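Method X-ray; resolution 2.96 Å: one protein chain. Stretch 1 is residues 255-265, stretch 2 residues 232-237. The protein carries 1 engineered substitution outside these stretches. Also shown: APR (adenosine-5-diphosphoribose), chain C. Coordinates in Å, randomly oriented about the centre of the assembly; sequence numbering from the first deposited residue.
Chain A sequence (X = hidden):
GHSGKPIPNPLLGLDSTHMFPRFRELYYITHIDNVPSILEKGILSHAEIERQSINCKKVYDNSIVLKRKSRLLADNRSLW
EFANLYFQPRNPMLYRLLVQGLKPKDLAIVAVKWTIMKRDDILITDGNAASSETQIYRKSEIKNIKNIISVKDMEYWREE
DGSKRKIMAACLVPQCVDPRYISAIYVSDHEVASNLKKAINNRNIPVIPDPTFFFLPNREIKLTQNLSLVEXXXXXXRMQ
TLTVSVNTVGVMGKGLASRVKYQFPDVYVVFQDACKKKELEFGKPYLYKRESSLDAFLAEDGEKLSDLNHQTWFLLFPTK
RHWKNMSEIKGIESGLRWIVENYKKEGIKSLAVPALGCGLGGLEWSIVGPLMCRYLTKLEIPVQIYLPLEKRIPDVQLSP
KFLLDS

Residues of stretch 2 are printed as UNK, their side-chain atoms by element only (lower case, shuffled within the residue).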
# COMPACT_ATOMS: atom_id res chain seq x y z
N GLY A 255 -3.04 -17.92 -3.16
CA GLY A 255 -2.13 -17.11 -3.99
C GLY A 255 -2.53 -15.64 -4.03
O GLY A 255 -2.95 -15.12 -2.99
N LEU A 256 -2.37 -14.99 -5.19
CA LEU A 256 -2.84 -13.60 -5.47
C LEU A 256 -4.37 -13.60 -5.53
O LEU A 256 -4.98 -12.67 -4.96
CB LEU A 256 -2.21 -13.10 -6.78
CG LEU A 256 -2.61 -11.69 -7.23
CD1 LEU A 256 -1.44 -10.98 -7.90
CD2 LEU A 256 -3.80 -11.71 -8.17
N ALA A 257 -4.97 -14.60 -6.19
CA ALA A 257 -6.44 -14.78 -6.30
C ALA A 257 -7.08 -14.75 -4.91
O ALA A 257 -8.13 -14.10 -4.76
CB ALA A 257 -6.77 -16.08 -7.01
N SER A 258 -6.46 -15.40 -3.93
CA SER A 258 -6.90 -15.41 -2.51
C SER A 258 -7.07 -13.98 -2.01
O SER A 258 -8.14 -13.68 -1.45
CB SER A 258 -5.93 -16.16 -1.65
OG SER A 258 -6.42 -16.27 -0.32
N ARG A 259 -6.07 -13.12 -2.20
CA ARG A 259 -6.13 -11.70 -1.75
C ARG A 259 -7.29 -10.99 -2.44
O ARG A 259 -7.97 -10.19 -1.76
CB ARG A 259 -4.84 -10.95 -2.08
CG ARG A 259 -5.01 -9.45 -2.05
CD ARG A 259 -3.72 -8.74 -1.74
NE ARG A 259 -3.94 -7.31 -1.70
CZ ARG A 259 -2.97 -6.41 -1.58
NH1 ARG A 259 -1.71 -6.80 -1.47
NH2 ARG A 259 -3.27 -5.12 -1.55
N VAL A 260 -7.49 -11.25 -3.73
CA VAL A 260 -8.58 -10.64 -4.56
C VAL A 260 -9.93 -11.03 -3.94
O VAL A 260 -10.81 -10.16 -3.89
CB VAL A 260 -8.48 -11.07 -6.03
CG1 VAL A 260 -9.70 -10.61 -6.82
CG2 VAL A 260 -7.21 -10.55 -6.68
N LYS A 261 -10.06 -12.28 -3.49
CA LYS A 261 -11.31 -12.82 -2.91
C LYS A 261 -11.66 -12.07 -1.62
O LYS A 261 -12.86 -11.87 -1.36
CB LYS A 261 -11.18 -14.32 -2.64
CG LYS A 261 -12.49 -15.02 -2.31
CD LYS A 261 -12.40 -16.53 -2.37
CE LYS A 261 -11.63 -17.12 -1.21
NZ LYS A 261 -11.40 -18.57 -1.40
N TYR A 262 -10.66 -11.67 -0.84
CA TYR A 262 -10.88 -11.04 0.49
C TYR A 262 -11.03 -9.53 0.31
O TYR A 262 -11.97 -8.96 0.90
CB TYR A 262 -9.79 -11.47 1.48
CG TYR A 262 -9.94 -12.91 1.89
CD1 TYR A 262 -11.02 -13.33 2.65
CD2 TYR A 262 -9.04 -13.87 1.46
CE1 TYR A 262 -11.19 -14.66 2.99
CE2 TYR A 262 -9.20 -15.21 1.79
CZ TYR A 262 -10.28 -15.61 2.56
OH TYR A 262 -10.42 -16.93 2.88
N GLN A 263 -10.17 -8.91 -0.51
CA GLN A 263 -10.13 -7.44 -0.70
C GLN A 263 -11.27 -7.01 -1.64
O GLN A 263 -11.87 -5.97 -1.37
CB GLN A 263 -8.76 -6.99 -1.20
CG GLN A 263 -8.45 -5.53 -0.87
CD GLN A 263 -7.06 -5.07 -1.22
OE1 GLN A 263 -6.18 -5.84 -1.61
NE2 GLN A 263 -6.83 -3.78 -1.08
N PHE A 264 -11.56 -7.80 -2.68
CA PHE A 264 -12.51 -7.45 -3.78
C PHE A 264 -13.49 -8.60 -4.01
O PHE A 264 -13.55 -9.17 -5.11
CB PHE A 264 -11.73 -7.09 -5.05
CG PHE A 264 -10.60 -6.12 -4.82
CD1 PHE A 264 -10.85 -4.80 -4.50
CD2 PHE A 264 -9.27 -6.53 -4.91
CE1 PHE A 264 -9.82 -3.90 -4.28
CE2 PHE A 264 -8.24 -5.63 -4.69
CZ PHE A 264 -8.51 -4.32 -4.37
N PRO A 265 -14.30 -8.97 -3.00
CA PRO A 265 -15.15 -10.17 -3.09
C PRO A 265 -16.14 -10.16 -4.27
O PRO A 265 -16.46 -11.23 -4.75
CB PRO A 265 -15.88 -10.18 -1.73
CG PRO A 265 -15.81 -8.75 -1.25
CD PRO A 265 -14.46 -8.26 -1.72
N UNK A 232 6.82 -4.80 -6.36
CA UNK A 232 5.85 -4.04 -5.54
C UNK A 232 4.50 -4.72 -5.45
O UNK A 232 4.40 -5.92 -5.79
N UNK A 233 3.50 -3.96 -4.99
CA UNK A 233 2.09 -4.39 -4.81
C UNK A 233 1.26 -3.88 -5.99
O UNK A 233 1.13 -2.65 -6.12
c UNK A 233 1.53 -3.88 -3.48
c UNK A 233 0.28 -4.61 -3.04
o UNK A 233 -0.05 -4.52 -1.83
o UNK A 233 -0.36 -5.26 -3.89
N UNK A 234 0.73 -4.79 -6.80
CA UNK A 234 -0.08 -4.49 -8.01
C UNK A 234 -1.27 -3.60 -7.64
O UNK A 234 -1.59 -2.69 -8.43
s UNK A 234 -1.70 -7.17 -10.74
c UNK A 234 -1.33 -5.60 -9.93
c UNK A 234 -2.86 -7.86 -9.56
c UNK A 234 -0.59 -5.79 -8.63
N UNK A 235 -1.91 -3.86 -6.50
CA UNK A 235 -3.21 -3.26 -6.10
C UNK A 235 -3.00 -1.80 -5.66
O UNK A 235 -3.98 -1.03 -5.66
c UNK A 235 -5.12 -5.79 -6.49
c UNK A 235 -4.15 -5.54 -5.53
c UNK A 235 -5.34 -7.08 -6.96
c UNK A 235 -3.64 -7.89 -5.51
c UNK A 235 -4.60 -8.13 -6.46
c UNK A 235 -3.41 -6.60 -5.05
c UNK A 235 -3.90 -4.13 -5.05
N UNK A 236 -1.76 -1.44 -5.32
CA UNK A 236 -1.35 -0.05 -4.98
C UNK A 236 -0.64 0.60 -6.17
O UNK A 236 -0.28 1.78 -6.06
c UNK A 236 -1.17 -1.40 -1.71
c UNK A 236 -2.77 -0.60 -0.12
c UNK A 236 -2.15 0.75 -2.00
c UNK A 236 -2.89 0.57 -0.84
c UNK A 236 -1.91 -1.58 -0.55
c UNK A 236 -0.49 -0.03 -3.71
c UNK A 236 -1.28 -0.23 -2.44
N UNK A 237 -0.46 -0.12 -7.29
CA UNK A 237 -0.21 0.49 -8.62
C UNK A 237 -1.42 1.37 -8.91
O UNK A 237 -2.50 1.09 -8.34
o UNK A 237 -1.18 -0.81 -10.42
c UNK A 237 0.02 -0.52 -9.72
N1 APR C . 1.73 -7.71 -6.54
C2 APR C . 2.50 -8.28 -7.49
N3 APR C . 2.75 -9.57 -7.70
C4 APR C . 2.12 -10.34 -6.79
C5 APR C . 1.30 -9.90 -5.77
C6 APR C . 1.11 -8.51 -5.64
N6 APR C . 0.35 -7.94 -4.71
N7 APR C . 0.83 -10.98 -5.04
C8 APR C . 1.35 -12.04 -5.63
N9 APR C . 2.15 -11.70 -6.70
C1' APR C . 2.89 -12.60 -7.59
C2' APR C . 3.36 -13.89 -6.92
O2' APR C . 4.66 -13.75 -6.40
C3' APR C . 3.29 -14.93 -8.05
O3' APR C . 4.59 -15.29 -8.49
O4' APR C . 2.03 -12.98 -8.63
C4' APR C . 2.48 -14.25 -9.17
C5' APR C . 1.29 -15.03 -9.70
O5' APR C . 0.32 -15.25 -8.63
PA APR C . -0.53 -16.62 -8.53
O1A APR C . -1.88 -16.32 -7.97
O2A APR C . 0.29 -17.67 -7.83
O3A APR C . -0.70 -17.04 -10.07
PB APR C . -0.55 -18.41 -10.90
O1B APR C . 0.83 -18.94 -10.68
O2B APR C . -0.98 -18.16 -12.31
O5D APR C . -1.62 -19.36 -10.17
C5D APR C . -3.02 -19.32 -10.55
O4D APR C . -3.79 -19.68 -8.29
O1D APR C . -4.40 -17.46 -8.20
C1D APR C . -4.87 -18.76 -8.12
O2D APR C . -7.21 -19.14 -8.87
C2D APR C . -5.86 -19.02 -9.27
O3D APR C . -5.89 -21.47 -9.37
C3D APR C . -5.34 -20.29 -9.94
C4D APR C . -3.84 -20.20 -9.64

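Position 232 has backbone atoms and nothing beyond CA. It makes no contact with stretch 1. With no side-chain atom present, the residue is Gly232. Its carbonyl O lies 3.3 Å from N1 of APR.

Position 233 carries four side-chain atoms: two carbons in line, the second bearing two oxygens. This is a short carboxylate. One oxygen faces the guanidinium of Arg259 and the other faces the adenine amino group of APR. The alternative with one nitrogen in place of an oxygen is excluded by the elements, so the residue is Asp233. Arg259 NH1 donates to Asp233 OD2 at 2.8 Å, forming a salt bridge. Arg259 NH2 adds a weak bond to Asp233 OD2 at 3.3 Å. APR N6 donates to Asp233 OD1 at 2.9 Å.

Position 234 has three carbons and one sulfur in an unbranched chain. The sulfur sits between the second carbon and a terminal methyl, as in a thioether. The methyl reaches Leu256 CD1. The residue is Met234, with Met234 CE 3.8 Å from Leu256 CD1. Its backbone serves the ligand: Met234 N donates to APR N1 at 3.1 Å.

Position 235 has seven side-chain carbons, one followed by a six-membered ring. No oxygen is attached to the ring, which rules out tyrosine. The ring lies among Leu256, Arg259, Val260, Gln263 and Phe264. The residue is Phe235. Phe235 CZ is 3.6 Å from Val260 CG2 and 4.0 Å from Leu256 CD2. Phe235 CD1 is 3.6 Å from Phe264 CE2; the two rings meet obliquely, their planes at 43°.

Position 236 again has one carbon and a six-carbon ring without oxygen. Its ring approaches the guanidinium of Arg259 near the guanidinium plane. The residue is Phe236, with Phe236 CE2 3.9 Å from Arg259 NH2.

Position 237 has one carbon and one oxygen, and does not touch stretch 1. It is Ser237. Ser237 OG donates to Met234 O at 2.8 Å, a bond within its own stretch.

The contact joins an apolar cluster to a charged pair. Phe235 has the largest covered area and packs against the helix and Phe264. Arg259 reaches the same ring: Phe235 CD2 lies over one face of its guanidinium, 3.5 Å from Arg259 NE. Gln263 OE1 accepts from Arg259 NE at 2.7 Å, which helps hold the guanidinium where it meets Asp233. Asp233 thus links Arg259 to the adenine. At the phosphate next to the adenosine, Leu256 N donates to APR O1A at 3.1 Å, so both stretches bind APR.

Stretch 2 232-237: GDMFFS
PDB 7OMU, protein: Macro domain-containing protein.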